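Purine nucleoside phosphorylase YlmD (Geobacillus stearothermophilus, PDB 6T1B) catalyses the phosphorolysis of adenosine, inosine and S-methyl-5'-thioadenosine to free base and ribose 1-phosphate sugars, and also deaminates adenosine, using a catalytic zinc ion. Local coordinates at residues G38-L43 and V49-T54; I129-P134 and G155-L160; A249-H254 and G262-F267. All blocks are in the same frame, centred on the assembly; numbering follows the deposited sequence. Where two conformers were deposited one is given.

Interaction 1 of 3, residues G38-L43 and V49-T54; sequences GPFASL and VGDDRT. With NOS (inosine), chain B.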
# COMPACT_ATOMS: atom_id res chain seq x y z
N GLY A 38 -13.99 -19.81 0.82
CA GLY A 38 -14.89 -19.22 -0.14
C GLY A 38 -14.23 -18.08 -0.89
O GLY A 38 -13.10 -18.17 -1.37
N PRO A 39 -14.92 -16.94 -1.00
CA PRO A 39 -14.33 -15.84 -1.76
C PRO A 39 -13.07 -15.28 -1.11
O PRO A 39 -12.36 -14.47 -1.73
CB PRO A 39 -15.45 -14.78 -1.80
CG PRO A 39 -16.27 -15.09 -0.59
CD PRO A 39 -16.20 -16.57 -0.36
N PHE A 40 -12.83 -15.61 0.16
CA PHE A 40 -11.71 -15.09 0.90
C PHE A 40 -10.53 -16.05 0.89
O PHE A 40 -9.54 -15.78 1.58
CB PHE A 40 -12.14 -14.82 2.34
CG PHE A 40 -13.36 -13.93 2.44
CD1 PHE A 40 -14.54 -14.43 2.97
CD2 PHE A 40 -13.33 -12.63 1.99
CE1 PHE A 40 -15.66 -13.62 3.04
CE2 PHE A 40 -14.46 -11.83 2.05
CZ PHE A 40 -15.62 -12.33 2.59
N ALA A 41 -10.61 -17.14 0.13
CA ALA A 41 -9.60 -18.20 0.19
C ALA A 41 -8.25 -17.65 -0.27
O ALA A 41 -8.15 -17.13 -1.38
CB ALA A 41 -10.04 -19.33 -0.72
N SER A 42 -7.20 -17.77 0.57
CA SER A 42 -7.25 -18.26 1.95
C SER A 42 -6.59 -17.28 2.95
O SER A 42 -7.02 -17.19 4.10
CB SER A 42 -6.57 -19.61 2.13
OG SER A 42 -5.20 -19.58 1.80
N LEU A 43 -5.55 -16.55 2.54
CA LEU A 43 -4.84 -15.63 3.45
C LEU A 43 -5.45 -14.24 3.42
O LEU A 43 -4.80 -13.23 3.14
CB LEU A 43 -3.35 -15.60 3.16
CG LEU A 43 -2.47 -15.05 4.27
CD1 LEU A 43 -2.33 -16.01 5.42
CD2 LEU A 43 -1.11 -14.65 3.73
N VAL A 49 -14.30 -7.08 5.59
CA VAL A 49 -14.84 -7.54 4.32
C VAL A 49 -15.89 -8.62 4.51
O VAL A 49 -16.34 -9.20 3.52
CB VAL A 49 -13.76 -8.00 3.33
CG1 VAL A 49 -12.90 -6.84 2.92
CG2 VAL A 49 -12.92 -9.13 3.92
N GLY A 50 -16.30 -8.90 5.74
CA GLY A 50 -17.33 -9.88 5.98
C GLY A 50 -16.84 -11.30 6.15
O GLY A 50 -17.64 -12.23 6.12
N ASP A 51 -15.53 -11.49 6.31
CA ASP A 51 -14.97 -12.80 6.60
C ASP A 51 -15.09 -13.12 8.09
O ASP A 51 -15.36 -12.26 8.94
CB ASP A 51 -13.51 -12.81 6.12
CG ASP A 51 -12.90 -14.20 6.02
OD1 ASP A 51 -13.59 -15.22 6.14
OD2 ASP A 51 -11.67 -14.22 5.79
N ASP A 52 -14.84 -14.37 8.40
CA ASP A 52 -14.81 -14.83 9.78
C ASP A 52 -13.61 -14.23 10.50
O ASP A 52 -12.46 -14.42 10.08
CB ASP A 52 -14.71 -16.34 9.80
CG ASP A 52 -14.72 -16.89 11.18
OD1 ASP A 52 -15.82 -16.98 11.75
OD2 ASP A 52 -13.62 -17.19 11.70
N ARG A 53 -13.87 -13.50 11.58
CA ARG A 53 -12.82 -12.79 12.28
C ARG A 53 -11.75 -13.73 12.82
O ARG A 53 -10.56 -13.40 12.82
CB ARG A 53 -13.41 -11.95 13.42
CG ARG A 53 -12.40 -11.22 14.23
CD ARG A 53 -13.05 -10.45 15.38
NE ARG A 53 -12.04 -9.81 16.20
CZ ARG A 53 -11.34 -10.43 17.16
NH1 ARG A 53 -10.43 -9.76 17.84
NH2 ARG A 53 -11.56 -11.71 17.43
N THR A 54 -12.16 -14.89 13.34
CA THR A 54 -11.17 -15.83 13.84
C THR A 54 -10.21 -16.25 12.73
O THR A 54 -8.99 -16.29 12.93
CB THR A 54 -11.87 -17.04 14.46
OG1 THR A 54 -12.60 -16.59 15.61
CG2 THR A 54 -10.85 -18.08 14.89
N9 NOS B . -11.05 -3.19 4.27
C4 NOS B . -10.08 -2.91 5.16
N3 NOS B . -9.19 -1.74 5.36
C2 NOS B . -8.26 -1.75 6.46
N1 NOS B . -8.18 -2.86 7.37
C6 NOS B . -9.01 -3.99 7.22
O6 NOS B . -8.88 -4.90 8.00
C5 NOS B . -9.99 -3.97 6.03
N7 NOS B . -10.83 -4.87 5.63
C8 NOS B . -11.50 -4.41 4.57
C5' NOS B . -8.56 -1.13 1.43
O5' NOS B . -8.04 -1.43 0.13
C4' NOS B . -10.06 -1.29 1.46
O4' NOS B . -10.37 -2.51 2.18
C1' NOS B . -11.35 -2.26 3.17
C2' NOS B . -11.27 -0.77 3.48
O2' NOS B . -12.53 -0.28 3.92
C3' NOS B . -10.83 -0.16 2.15
O3' NOS B . -11.99 0.15 1.36

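Interaction 2 of 3, residues I129-P134 and G155-L160; sequences IYFVAP and GHMVWL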
# COMPACT_ATOMS: atom_id res chain seq x y z
N ILE A 129 1.88 2.24 -1.48
CA ILE A 129 3.05 3.10 -1.68
C ILE A 129 3.89 3.00 -0.41
O ILE A 129 3.46 3.41 0.67
CB ILE A 129 2.66 4.55 -1.99
CG1 ILE A 129 1.63 4.66 -3.10
CG2 ILE A 129 3.93 5.30 -2.39
CD1 ILE A 129 1.17 6.07 -3.34
N TYR A 130 5.09 2.43 -0.55
CA TYR A 130 6.01 2.24 0.56
C TYR A 130 7.07 3.34 0.50
O TYR A 130 7.64 3.61 -0.56
CB TYR A 130 6.74 0.90 0.42
CG TYR A 130 5.88 -0.36 0.33
CD1 TYR A 130 5.16 -0.66 -0.82
CD2 TYR A 130 5.86 -1.29 1.37
CE1 TYR A 130 4.40 -1.83 -0.92
CE2 TYR A 130 5.12 -2.44 1.28
CZ TYR A 130 4.38 -2.71 0.13
OH TYR A 130 3.66 -3.88 0.01
N PHE A 131 7.38 3.92 1.67
CA PHE A 131 8.34 5.01 1.77
C PHE A 131 9.43 4.64 2.78
O PHE A 131 9.13 4.04 3.83
CB PHE A 131 7.66 6.27 2.31
CG PHE A 131 6.57 6.83 1.45
CD1 PHE A 131 5.30 6.29 1.45
CD2 PHE A 131 6.79 7.95 0.68
CE1 PHE A 131 4.30 6.87 0.69
CE2 PHE A 131 5.80 8.51 -0.09
CZ PHE A 131 4.56 7.98 -0.08
N VAL A 132 10.66 5.03 2.50
CA VAL A 132 11.73 4.86 3.46
C VAL A 132 12.68 6.02 3.31
O VAL A 132 12.97 6.48 2.20
CB VAL A 132 12.44 3.50 3.28
CG1 VAL A 132 13.15 3.38 1.96
CG2 VAL A 132 13.37 3.22 4.46
N ALA A 133 13.15 6.52 4.44
CA ALA A 133 14.30 7.42 4.48
C ALA A 133 15.32 6.68 5.35
O ALA A 133 15.31 6.80 6.59
CB ALA A 133 13.93 8.78 5.05
N PRO A 134 16.22 5.89 4.75
CA PRO A 134 17.06 4.98 5.55
C PRO A 134 17.94 5.70 6.54
O PRO A 134 18.15 5.21 7.66
CB PRO A 134 17.89 4.24 4.50
CG PRO A 134 17.13 4.33 3.26
CD PRO A 134 16.41 5.67 3.30
N GLY A 155 2.00 12.74 -2.36
CA GLY A 155 2.73 13.96 -2.09
C GLY A 155 2.53 14.46 -0.67
O GLY A 155 3.40 15.16 -0.12
N HIS A 156 1.39 14.15 -0.06
CA HIS A 156 1.15 14.53 1.33
C HIS A 156 2.15 13.84 2.26
O HIS A 156 2.66 14.48 3.19
CB HIS A 156 -0.30 14.18 1.70
CG HIS A 156 -0.74 14.70 3.03
ND1 HIS A 156 -0.41 15.94 3.52
CD2 HIS A 156 -1.55 14.14 3.97
CE1 HIS A 156 -0.96 16.11 4.71
NE2 HIS A 156 -1.66 15.03 5.01
N MET A 157 2.48 12.57 1.99
CA MET A 157 3.49 11.91 2.82
C MET A 157 4.81 12.66 2.72
O MET A 157 5.47 12.95 3.73
CB MET A 157 3.69 10.47 2.34
CG MET A 157 4.62 9.65 3.22
SD MET A 157 3.93 9.12 4.80
CE MET A 157 2.79 7.83 4.26
N VAL A 158 5.21 13.00 1.50
CA VAL A 158 6.47 13.71 1.28
C VAL A 158 6.44 15.05 2.01
O VAL A 158 7.41 15.42 2.69
CB VAL A 158 6.72 13.89 -0.23
CG1 VAL A 158 7.99 14.71 -0.45
CG2 VAL A 158 6.85 12.56 -0.88
N TRP A 159 5.33 15.79 1.88
CA TRP A 159 5.20 17.08 2.54
C TRP A 159 5.33 16.95 4.05
O TRP A 159 5.95 17.80 4.70
CB TRP A 159 3.86 17.72 2.17
CG TRP A 159 3.65 19.08 2.74
CD1 TRP A 159 4.14 20.25 2.24
CD2 TRP A 159 2.89 19.42 3.90
NE1 TRP A 159 3.73 21.30 3.02
CE2 TRP A 159 2.96 20.82 4.05
CE3 TRP A 159 2.16 18.68 4.83
CZ2 TRP A 159 2.33 21.50 5.09
CZ3 TRP A 159 1.53 19.36 5.87
CH2 TRP A 159 1.62 20.75 5.99
N LEU A 160 4.71 15.92 4.63
CA LEU A 160 4.80 15.75 6.08
C LEU A 160 6.23 15.42 6.49
O LEU A 160 6.72 15.95 7.49
CB LEU A 160 3.86 14.65 6.55
CG LEU A 160 2.37 14.97 6.48
CD1 LEU A 160 1.51 13.73 6.75
CD2 LEU A 160 2.01 16.07 7.45

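Interaction 3 of 3, residues A249-H254 and G262-F267; sequences ALFFSH and GRMLAF. With NOS (inosine), chain B.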
# COMPACT_ATOMS: atom_id res chain seq x y z
N ALA A 249 -3.46 -16.00 -9.64
CA ALA A 249 -2.97 -17.06 -8.77
C ALA A 249 -2.19 -16.52 -7.58
O ALA A 249 -1.83 -17.30 -6.69
CB ALA A 249 -2.05 -18.01 -9.55
N LEU A 250 -1.93 -15.22 -7.54
CA LEU A 250 -1.24 -14.64 -6.41
C LEU A 250 -2.14 -13.73 -5.59
O LEU A 250 -1.95 -13.64 -4.38
CB LEU A 250 -0.04 -13.79 -6.84
CG LEU A 250 1.25 -14.50 -7.22
CD1 LEU A 250 2.32 -13.46 -7.52
CD2 LEU A 250 1.68 -15.45 -6.13
N PHE A 251 -3.11 -13.04 -6.21
CA PHE A 251 -3.75 -11.90 -5.58
C PHE A 251 -5.27 -11.90 -5.58
O PHE A 251 -5.90 -12.35 -6.55
CB PHE A 251 -3.32 -10.59 -6.25
CG PHE A 251 -1.84 -10.36 -6.23
CD1 PHE A 251 -1.14 -10.21 -7.42
CD2 PHE A 251 -1.15 -10.25 -5.04
CE1 PHE A 251 0.23 -9.95 -7.42
CE2 PHE A 251 0.21 -10.00 -5.03
CZ PHE A 251 0.89 -9.85 -6.24
N PHE A 252 -5.84 -11.42 -4.47
CA PHE A 252 -7.21 -10.96 -4.46
C PHE A 252 -7.30 -9.71 -5.32
O PHE A 252 -6.38 -8.89 -5.35
CB PHE A 252 -7.65 -10.57 -3.05
CG PHE A 252 -7.51 -11.67 -2.03
CD1 PHE A 252 -6.60 -11.53 -0.97
CD2 PHE A 252 -8.26 -12.83 -2.09
CE1 PHE A 252 -6.46 -12.54 -0.02
CE2 PHE A 252 -8.12 -13.82 -1.15
CZ PHE A 252 -7.23 -13.65 -0.10
N SER A 253 -8.45 -9.51 -5.96
CA SER A 253 -8.68 -8.32 -6.77
C SER A 253 -10.14 -7.91 -6.62
O SER A 253 -11.03 -8.64 -7.05
CB SER A 253 -8.37 -8.58 -8.24
OG SER A 253 -8.79 -7.51 -9.06
N HIS A 254 -10.37 -6.73 -6.06
CA HIS A 254 -11.74 -6.23 -5.94
C HIS A 254 -12.45 -6.21 -7.29
O HIS A 254 -13.62 -6.58 -7.38
CB HIS A 254 -11.67 -4.83 -5.34
CG HIS A 254 -12.99 -4.14 -5.28
ND1 HIS A 254 -13.91 -4.39 -4.29
CD2 HIS A 254 -13.54 -3.20 -6.09
CE1 HIS A 254 -14.98 -3.64 -4.50
NE2 HIS A 254 -14.78 -2.92 -5.58
N GLY A 262 -10.87 -11.22 -0.60
CA GLY A 262 -10.00 -10.94 0.52
C GLY A 262 -9.17 -9.69 0.30
O GLY A 262 -9.30 -8.94 -0.68
N ARG A 263 -8.28 -9.46 1.25
CA ARG A 263 -7.28 -8.42 1.17
C ARG A 263 -5.89 -8.97 1.47
O ARG A 263 -5.70 -9.78 2.39
CB ARG A 263 -7.56 -7.31 2.18
CG ARG A 263 -8.89 -6.62 2.02
CD ARG A 263 -8.90 -5.77 0.76
NE ARG A 263 -10.15 -5.04 0.60
CZ ARG A 263 -11.17 -5.46 -0.13
NH1 ARG A 263 -11.12 -6.61 -0.79
NH2 ARG A 263 -12.28 -4.72 -0.22
N MET A 264 -4.93 -8.54 0.66
CA MET A 264 -3.54 -8.72 1.01
C MET A 264 -3.14 -7.65 2.03
O MET A 264 -3.79 -6.62 2.14
CB MET A 264 -2.65 -8.55 -0.21
CG MET A 264 -2.82 -9.57 -1.33
SD MET A 264 -4.15 -9.25 -2.50
CE MET A 264 -3.51 -7.84 -3.41
N LEU A 265 -2.06 -7.91 2.77
CA LEU A 265 -1.50 -6.92 3.67
C LEU A 265 -0.18 -6.44 3.08
O LEU A 265 0.69 -7.27 2.76
CB LEU A 265 -1.19 -7.52 5.03
CG LEU A 265 -0.98 -6.54 6.17
CD1 LEU A 265 -2.34 -6.00 6.63
CD2 LEU A 265 -0.19 -7.16 7.29
N ALA A 266 -0.05 -5.14 2.93
CA ALA A 266 1.23 -4.49 2.71
C ALA A 266 1.76 -4.08 4.08
O ALA A 266 1.00 -3.64 4.95
CB ALA A 266 1.06 -3.23 1.87
N PHE A 267 3.07 -4.24 4.26
CA PHE A 267 3.62 -3.97 5.58
C PHE A 267 5.01 -3.39 5.44
O PHE A 267 5.74 -3.68 4.47
CB PHE A 267 3.65 -5.23 6.45
CG PHE A 267 4.28 -6.41 5.78
CD1 PHE A 267 5.65 -6.64 5.87
CD2 PHE A 267 3.51 -7.30 5.04
CE1 PHE A 267 6.22 -7.73 5.24
CE2 PHE A 267 4.10 -8.38 4.42
CZ PHE A 267 5.45 -8.58 4.50
N9 NOS B . -11.05 -3.19 4.27
C4 NOS B . -10.08 -2.91 5.16
N3 NOS B . -9.19 -1.74 5.36
C2 NOS B . -8.26 -1.75 6.46
N1 NOS B . -8.18 -2.86 7.37
C6 NOS B . -9.01 -3.99 7.22
O6 NOS B . -8.88 -4.90 8.00
C5 NOS B . -9.99 -3.97 6.03
N7 NOS B . -10.83 -4.87 5.63
C8 NOS B . -11.50 -4.41 4.57
C5' NOS B . -8.56 -1.13 1.43
O5' NOS B . -8.04 -1.43 0.13
C4' NOS B . -10.06 -1.29 1.46
O4' NOS B . -10.37 -2.51 2.18
C1' NOS B . -11.35 -2.26 3.17
C2' NOS B . -11.27 -0.77 3.48
O2' NOS B . -12.53 -0.28 3.92
C3' NOS B . -10.83 -0.16 2.15
O3' NOS B . -11.99 0.15 1.36
O HOH W 1 -13.43 -6.24 -2.37

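Interaction 1 of 3, residues G38-L43 and V49-T54
At the outer rim of the inosine pocket, the loop that leads into helix 53-67 folds back on itself and packs the ring of F40 against D51, which lies over one face, and against V49 at its far end. The two stretches share no hydrogen bond; F40 carries the whole contact. D51 comes in with its CB 3.8 Å from the ring centroid and 13° off the normal, a CH-pi contact, and its carboxylate continues across the same face as a stacked plate, tilted 19° from the ring, with OD1 3.4 Å from F40 CD1. The opposite face is touched near its rim by P39 CG. Farther out along the ring, F40 CZ approaches the carbonyl of V49, 3.3 Å from its O, while F40 CE2 meets V49 CG2 at 3.6 Å. V49 is two-sided: CG2 faces the phenyl, whereas CG1, anti to its own carbonyl carbon (chi1 -66°), reaches the purine at 3.3 Å from C8 of inosine. The carboxylate of D51 is held in its stacked position by hydrogen bonds from outside, OD2 pairing with S36 OG and N44 ND2, and OD1 takes a weak bond from D52 N of 2.7 Å. G50 has a backbone conformation that calls for glycine, since a CB would be jammed against the carbonyl O of V49. D52, next along, is the N-cap of helix 53-67, its OD2 bonded to D55 N. The result is an aromatic-carboxylate stack in the loop between the inosine pocket, which V49 lines, and an N-capped helix start.

Interaction 2 of 3, residues I129-P134 and G155-L160
Strand 127-133 passes beside helix 153-163 with its backbone nearest at F131 and M157, whose CA atoms are 8.5 Å apart, a separation spanned by side chains. F131 points from the strand toward the helix, and M157 meets it from the other side. The thioether chain lies over one face of the phenyl: CG sits 3.5 Å from the ring centroid and only 4° off the normal, a CH-pi contact centred on the ring. Beside it, M157 CB touches F131 CZ at 3.6 Å. M157 extends toward the ring because its chi1 (-174°) sets CG opposite the backbone N, and bends at chi2 and chi3 then fold the end back, bringing CE to 4.0 Å from F131 CE1. The sulfur stands higher, SD 4.8 Å from the ring centroid, in an oblique Met-aromatic contact. V158, one residue on, adds a looser touch from CG2 to F131 CE2 at 4.3 Å. Around the pair, L227 of helix 219-229 reaches both F131 and V158, and V174 of the adjacent strand 173-176 packs on F131, so this is hydrophobic core between a mixed sheet and its helices. No hydrogen bond or charge joins the two stretches: the contact probably rests on dispersion and on the polarisable methionine chain over the pi face, and so on close fit.

Interaction 3 of 3, residues A249-H254 and G262-F267
Aromatic packing on the backbone dominates where F252 lies against G262. The CA of G262 stands 3.5 Å from the centroid of the F252 ring, 7° off its normal, a CH-pi contact that a side chain would block, since a CB on G262 would clash with F252 CZ. F252 CB also comes to 3.3 Å from G262 O. Sulfur contacts follow: the bend of M264 at chi2 (84°) places SD 4.9 Å from the F252 ring centroid and 5.3 Å from that of F251, two oblique Met-aromatic contacts, and the bend at chi3 swings CE to 3.7 Å from F251 CD2. The backbone N and O of F252 are buried here without a hydrogen-bonding partner. Were F252 an alanine, G262 would be likely to lose its aromatic cover and the sulfur of M264 one of its two aromatic neighbours.

Hydrogen bonds gather on R263. Its NE donates almost straight to O4' of inosine, 3.0 Å at 175°, with the acceptor at the guanidinium edge. NH1 turns back to G262 O, 3.0 Å away and well above the carbonyl plane, and also donates to a water that is bonded to H254 ND1. Together with the NE bond, these two hold the guanidinium plane in a fixed orientation, its edge toward O4'. R263, just before strand 264-269 and next to the F252-G262 packing, is part of the inosine-binding site.

In the fold
Interactions 1 and 3 sit on one side of the chain's centre, their centres 12 Å apart, and both touch inosine and so border the same pocket: 49-54 reaches the purine, 262-267 the ribose. They also pack on each other, with F252 CE2 3.3 Å from A41 O and V49 CG1 3.8 Å from R263 CZ. R263 lies about 6 Å from the catalytic zinc, measured from its side chain. Interaction 2 is on the opposite side, its centre 31 Å from that of interaction 1 and 22 Å from that of interaction 3. It still meets interaction 3 through Y130, whose OH is 3.3 Å from A266 CB, linking strands 127-133 and 264-269 of the two six-stranded sheets.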